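Cellulose hydrolase (Bacillus licheniformis, PDB 4YZT) hydrolyses beta-1,4-glucosidic linkages within cellulose as a tri-modular family 5 endoglucanase, and is captured here with cellotetraose. Local coordinates at residues W103-E108 with K149-R154; Q143-F148 with N180-T185. All coordinates share one frame; numbering follows the deposited sequence.

Contact 1: W103-E108 with K149-R154; sequences WALERE and KNKSER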
loop_
_atom_site.group_PDB
_atom_site.type_symbol
_atom_site.label_atom_id
_atom_site.label_comp_id
_atom_site.label_asym_id
_atom_site.label_seq_id
_atom_site.Cartn_x
_atom_site.Cartn_y
_atom_site.Cartn_z
ATOM N N TRP A 103 6.265 -16.638 16.428
ATOM C CA TRP A 103 4.884 -16.835 15.987
ATOM C C TRP A 103 4.779 -16.957 14.470
ATOM O O TRP A 103 4.067 -17.834 13.950
ATOM C CB TRP A 103 3.992 -15.686 16.488
ATOM C CG TRP A 103 3.624 -15.795 17.937
ATOM C CD1 TRP A 103 3.710 -16.908 18.735
ATOM C CD2 TRP A 103 3.110 -14.745 18.770
ATOM N NE1 TRP A 103 3.269 -16.615 20.010
ATOM C CE2 TRP A 103 2.908 -15.290 20.058
ATOM C CE3 TRP A 103 2.806 -13.401 18.550
ATOM C CZ2 TRP A 103 2.413 -14.530 21.119
ATOM C CZ3 TRP A 103 2.317 -12.653 19.596
ATOM C CH2 TRP A 103 2.124 -13.215 20.865
ATOM N N ALA A 104 5.493 -16.088 13.754
ATOM C CA ALA A 104 5.458 -16.117 12.302
ATOM C C ALA A 104 6.165 -17.376 11.806
ATOM O O ALA A 104 5.658 -18.089 10.933
ATOM C CB ALA A 104 6.113 -14.860 11.723
ATOM N N LEU A 105 7.340 -17.657 12.365
ATOM C CA LEU A 105 8.106 -18.806 11.889
ATOM C C LEU A 105 7.370 -20.117 12.133
ATOM O O LEU A 105 7.448 -21.052 11.325
ATOM C CB LEU A 105 9.477 -18.862 12.563
ATOM C CG LEU A 105 10.491 -17.825 12.097
ATOM C CD1 LEU A 105 11.697 -17.852 13.035
ATOM C CD2 LEU A 105 10.918 -18.124 10.668
ATOM N N GLU A 106 6.652 -20.211 13.243
ATOM C CA GLU A 106 5.958 -21.448 13.565
ATOM C C GLU A 106 4.765 -21.682 12.638
ATOM O O GLU A 106 4.209 -22.778 12.592
ATOM C CB GLU A 106 5.525 -21.439 15.031
ATOM C CG GLU A 106 6.718 -21.525 15.968
ATOM C CD GLU A 106 6.378 -21.228 17.408
ATOM O OE1 GLU A 106 5.185 -21.006 17.714
ATOM O OE2 GLU A 106 7.313 -21.230 18.236
ATOM N N ARG A 107 4.378 -20.654 11.891
ATOM C CA ARG A 107 3.322 -20.785 10.886
ATOM C C ARG A 107 3.916 -21.052 9.504
ATOM O O ARG A 107 3.229 -20.948 8.488
ATOM C CB ARG A 107 2.435 -19.538 10.878
ATOM C CG ARG A 107 1.357 -19.663 11.930
ATOM C CD ARG A 107 1.162 -18.436 12.759
ATOM N NE ARG A 107 0.198 -18.717 13.820
ATOM C CZ ARG A 107 0.510 -18.825 15.107
ATOM N NH1 ARG A 107 1.770 -18.649 15.511
ATOM N NH2 ARG A 107 -0.442 -19.095 15.991
ATOM N N GLU A 108 5.199 -21.416 9.507
ATOM C CA GLU A 108 5.956 -21.798 8.317
ATOM C C GLU A 108 6.165 -20.669 7.313
ATOM O O GLU A 108 6.589 -20.922 6.185
ATOM C CB GLU A 108 5.287 -22.983 7.617
ATOM C CG GLU A 108 5.098 -24.167 8.518
ATOM C CD GLU A 108 6.226 -25.158 8.370
ATOM O OE1 GLU A 108 7.396 -24.756 8.521
ATOM O OE2 GLU A 108 5.924 -26.337 8.075
ATOM N N LYS A 149 20.524 -16.246 15.897
ATOM C CA LYS A 149 21.521 -17.071 15.207
ATOM C C LYS A 149 21.043 -18.490 14.836
ATOM O O LYS A 149 21.365 -19.009 13.761
ATOM C CB LYS A 149 22.775 -17.167 16.079
ATOM C CG LYS A 149 23.825 -18.139 15.556
ATOM C CD LYS A 149 25.092 -18.121 16.408
ATOM C CE LYS A 149 26.065 -19.196 15.942
ATOM N NZ LYS A 149 27.362 -19.175 16.693
ATOM N N ASN A 150 20.262 -19.100 15.723
ATOM C CA ASN A 150 19.908 -20.509 15.606
ATOM C C ASN A 150 18.533 -20.770 15.027
ATOM O O ASN A 150 18.085 -21.927 14.971
ATOM C CB ASN A 150 20.018 -21.161 16.978
ATOM C CG ASN A 150 21.427 -21.122 17.501
ATOM O OD1 ASN A 150 22.373 -21.439 16.773
ATOM N ND2 ASN A 150 21.589 -20.693 18.748
ATOM N N LYS A 151 17.861 -19.698 14.604
ATOM C CA LYS A 151 16.564 -19.807 13.956
ATOM C C LYS A 151 16.684 -20.453 12.580
ATOM O O LYS A 151 17.742 -20.379 11.939
ATOM C CB LYS A 151 15.920 -18.431 13.830
ATOM C CG LYS A 151 15.736 -17.705 15.171
ATOM C CD LYS A 151 14.777 -18.476 16.102
ATOM C CE LYS A 151 14.640 -17.738 17.444
ATOM N NZ LYS A 151 13.740 -18.437 18.423
ATOM N N SER A 152 15.607 -21.066 12.105
ATOM C CA SER A 152 15.673 -21.760 10.824
ATOM C C SER A 152 15.990 -20.796 9.678
ATOM O O SER A 152 15.894 -19.556 9.819
ATOM C CB SER A 152 14.372 -22.505 10.540
ATOM O OG SER A 152 13.534 -21.796 9.636
ATOM N N GLU A 153 16.359 -21.384 8.543
ATOM C CA GLU A 153 16.761 -20.640 7.350
ATOM C C GLU A 153 15.602 -19.864 6.714
ATOM O O GLU A 153 15.811 -19.116 5.752
ATOM C CB GLU A 153 17.369 -21.604 6.320
ATOM C CG GLU A 153 16.356 -22.633 5.797
ATOM C CD GLU A 153 16.992 -23.805 5.045
ATOM O OE1 GLU A 153 17.599 -23.588 3.973
ATOM O OE2 GLU A 153 16.879 -24.949 5.534
ATOM N N ARG A 154 14.386 -20.059 7.228
ATOM C CA ARG A 154 13.249 -19.276 6.753
ATOM C C ARG A 154 13.255 -17.872 7.356
ATOM O O ARG A 154 12.449 -17.025 6.970
ATOM C CB ARG A 154 11.921 -19.978 7.055
ATOM C CG ARG A 154 11.748 -21.269 6.252
ATOM C CD ARG A 154 10.327 -21.807 6.210
ATOM N NE ARG A 154 10.302 -22.982 5.334
ATOM C CZ ARG A 154 9.248 -23.422 4.645
ATOM N NH1 ARG A 154 8.073 -22.801 4.710
ATOM N NH2 ARG A 154 9.378 -24.501 3.880
#
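R154 reaches across to the turn that ends 103-108 and donates from NH1 to E108 O at 2.8 Å. The carbonyl oxygen takes the bond in its own plane, on a lone pair, and lies at the edge of the guanidinium, although the N-H angle of 141° leaves it somewhat bent. With CG beside the backbone N (chi1 -67°), the chain, extended from CG to NE, carries the guanidinium across to the turn. The charges add a looser term: E108 OE1 sits over one face of the guanidinium, 4.3 Å from NH1, with no N-H directed at it.

Apolar contact comes from L105, whose CD2 lies 4.1 Å from the carbonyl carbon C of R154, while CD1 approaches CB of K151 at 4.3 Å. Behind this, an ST turn shapes the loop, S152 OG accepting from R154 N.

L105 starts the type I turn 105-108, which leads out of helix 91-105 towards strand 110-114. K151 NZ forms salt bridges with E98 and D102 of that helix. R154 pairs through its backbone with V111, so the contact joins the turn between helix 91-105 and strand 110-114 to the loop between helix 130-147 and strand 155-158.

Contact 2: Q143-F148 with N180-T185; sequences QIAERF and NIIRST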
loop_
_atom_site.group_PDB
_atom_site.type_symbol
_atom_site.label_atom_id
_atom_site.label_comp_id
_atom_site.label_asym_id
_atom_site.label_seq_id
_atom_site.Cartn_x
_atom_site.Cartn_y
_atom_site.Cartn_z
ATOM N N GLN A 143 24.090 -7.838 18.383
ATOM C CA GLN A 143 23.115 -8.336 19.360
ATOM C C GLN A 143 21.927 -9.051 18.710
ATOM O O GLN A 143 21.483 -10.118 19.182
ATOM C CB GLN A 143 22.603 -7.188 20.242
ATOM C CG GLN A 143 23.629 -6.693 21.252
ATOM C CD GLN A 143 23.104 -5.537 22.088
ATOM O OE1 GLN A 143 22.290 -5.728 22.990
ATOM N NE2 GLN A 143 23.569 -4.324 21.783
ATOM N N ILE A 144 21.397 -8.465 17.635
ATOM C CA ILE A 144 20.289 -9.082 16.917
ATOM C C ILE A 144 20.745 -10.409 16.296
ATOM O O ILE A 144 20.067 -11.428 16.424
ATOM C CB ILE A 144 19.728 -8.146 15.834
ATOM C CG1 ILE A 144 19.299 -6.819 16.462
ATOM C CG2 ILE A 144 18.533 -8.783 15.115
ATOM C CD1 ILE A 144 18.812 -5.787 15.439
ATOM N N ALA A 145 21.900 -10.402 15.638
ATOM C CA ALA A 145 22.405 -11.615 14.990
ATOM C C ALA A 145 22.582 -12.769 15.971
ATOM O O ALA A 145 22.265 -13.929 15.659
ATOM C CB ALA A 145 23.727 -11.324 14.287
ATOM N N GLU A 146 23.103 -12.453 17.155
ATOM C CA GLU A 146 23.369 -13.476 18.157
ATOM C C GLU A 146 22.072 -14.089 18.694
ATOM O O GLU A 146 21.978 -15.310 18.834
ATOM C CB GLU A 146 24.188 -12.904 19.319
ATOM C CG GLU A 146 25.639 -12.585 19.005
ATOM C CD GLU A 146 26.547 -13.798 18.970
ATOM O OE1 GLU A 146 26.092 -14.919 19.289
ATOM O OE2 GLU A 146 27.743 -13.625 18.639
ATOM N N ARG A 147 21.085 -13.249 18.999
ATOM C CA ARG A 147 19.807 -13.738 19.517
ATOM C C ARG A 147 19.122 -14.684 18.526
ATOM O O ARG A 147 18.577 -15.708 18.915
ATOM C CB ARG A 147 18.868 -12.568 19.850
ATOM C CG ARG A 147 17.471 -12.992 20.338
ATOM C CD ARG A 147 17.527 -13.908 21.577
ATOM N NE ARG A 147 17.678 -13.148 22.816
ATOM C CZ ARG A 147 16.673 -12.843 23.632
ATOM N NH1 ARG A 147 15.442 -13.254 23.360
ATOM N NH2 ARG A 147 16.901 -12.138 24.722
ATOM N N PHE A 148 19.164 -14.339 17.242
ATOM C CA PHE A 148 18.419 -15.081 16.228
ATOM C C PHE A 148 19.305 -16.032 15.416
ATOM O O PHE A 148 18.881 -16.573 14.399
ATOM C CB PHE A 148 17.694 -14.084 15.307
ATOM C CG PHE A 148 16.568 -13.353 15.993
ATOM C CD1 PHE A 148 15.280 -13.885 15.990
ATOM C CD2 PHE A 148 16.795 -12.151 16.659
ATOM C CE1 PHE A 148 14.220 -13.217 16.629
ATOM C CE2 PHE A 148 15.746 -11.479 17.300
ATOM C CZ PHE A 148 14.456 -12.023 17.290
ATOM N N ASN A 180 29.459 -8.499 7.583
ATOM C CA ASN A 180 30.620 -9.172 8.181
ATOM C C ASN A 180 30.370 -9.517 9.644
ATOM O O ASN A 180 30.721 -10.602 10.117
ATOM C CB ASN A 180 31.887 -8.314 8.059
ATOM C CG ASN A 180 32.465 -8.322 6.647
ATOM O OD1 ASN A 180 32.095 -9.157 5.823
ATOM N ND2 ASN A 180 33.374 -7.391 6.367
ATOM N N ILE A 181 29.745 -8.595 10.359
ATOM C CA ILE A 181 29.356 -8.863 11.738
ATOM C C ILE A 181 28.401 -10.061 11.829
ATOM O O ILE A 181 28.591 -10.955 12.651
ATOM C CB ILE A 181 28.718 -7.614 12.365
ATOM C CG1 ILE A 181 29.821 -6.644 12.797
ATOM C CG2 ILE A 181 27.813 -7.988 13.540
ATOM C CD1 ILE A 181 29.335 -5.255 12.991
ATOM N N ILE A 182 27.392 -10.085 10.967
ATOM C CA ILE A 182 26.443 -11.199 10.944
ATOM C C ILE A 182 27.156 -12.526 10.625
ATOM O O ILE A 182 27.001 -13.523 11.340
ATOM C CB ILE A 182 25.314 -10.932 9.928
ATOM C CG1 ILE A 182 24.407 -9.826 10.468
ATOM C CG2 ILE A 182 24.511 -12.202 9.678
ATOM C CD1 ILE A 182 23.419 -9.212 9.464
ATOM N N ARG A 183 27.949 -12.532 9.559
ATOM C CA ARG A 183 28.686 -13.735 9.182
ATOM C C ARG A 183 29.609 -14.203 10.303
ATOM O O ARG A 183 29.717 -15.397 10.573
ATOM C CB ARG A 183 29.492 -13.493 7.908
ATOM C CG ARG A 183 28.621 -13.235 6.681
ATOM C CD ARG A 183 27.677 -14.404 6.407
ATOM N NE ARG A 183 26.904 -14.167 5.188
ATOM C CZ ARG A 183 25.590 -14.346 5.072
ATOM N NH1 ARG A 183 24.870 -14.793 6.105
ATOM N NH2 ARG A 183 24.999 -14.078 3.914
ATOM N N SER A 184 30.255 -13.258 10.973
ATOM C CA SER A 184 31.218 -13.606 12.014
ATOM C C SER A 184 30.603 -14.316 13.224
ATOM O O SER A 184 31.302 -15.030 13.929
ATOM C CB SER A 184 31.966 -12.358 12.479
ATOM O OG SER A 184 32.960 -12.006 11.532
ATOM N N THR A 185 29.310 -14.140 13.468
ATOM C CA THR A 185 28.694 -14.850 14.583
ATOM C C THR A 185 28.630 -16.356 14.310
ATOM O O THR A 185 28.465 -17.151 15.234
ATOM C CB THR A 185 27.278 -14.318 14.904
ATOM O OG1 THR A 185 26.431 -14.446 13.753
ATOM C CG2 THR A 185 27.351 -12.859 15.332
HETATM O O HOH W 1 28.034 -16.539 18.071
#
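A145 and T185 meet where two outer helices of the TIM barrel, 130-147 and 168-184, lie side by side near their C-terminal ends. The helices come close here, with CA of A145 only 5.7 Å from CA of I182, an approach consistent with the small side chain of A145.

The apolar part centres on that methyl group: A145 CB touches T185 CG2 at 4.1 Å and CG1 of I182 at 4.2 Å. Deeper in, I182 also packs against F157 of strand 155-158, so one end of this patch rests on the barrel wall.

At the more open side, E146 runs alongside T185, the two side chains passing in opposite directions. A bend at chi2 (-78°) folds the carboxylate back over the threonine, bringing OE2 to 3.4 Å from T185 CG2. A water lies between the two segments, 2.8 Å from E146 OE1 and 2.9 Å from T185 O.

N189 forms a second bridge, since its ND2 hydrogen-bonds both A145 O and T185 OG1. A valine in place of T185 would probably leave N189 without its hydroxyl partner and strip I182 O of a donor.

T185 OG1 is placed for this double role by its first torsion (chi1 59°), which sets it between the backbone N and the carbonyl carbon. From there the hydroxyl donates to I182 O at 2.6 Å, in the carbonyl plane, and that same oxygen also accepts from T185 N.

Overall arrangement
Both contacts tie together successive outer elements of one TIM barrel, and helix 130-147 leads directly into the loop used by contact 1. Contact 2 is helix against helix and partly buried, with small apolar groups inside and a carboxylate and a water at its margin. Contact 1 lies at the surface, where a helix-ending turn meets a loop; an arginine-to-carbonyl bond and a loose charge pairing accompany the packing of one leucine. The two also touch: K149 of contact 1 has NZ 2.7 Å from T185 O of contact 2, a probable hydrogen bond. E98 connects them too, forming salt bridges with K151 and R147.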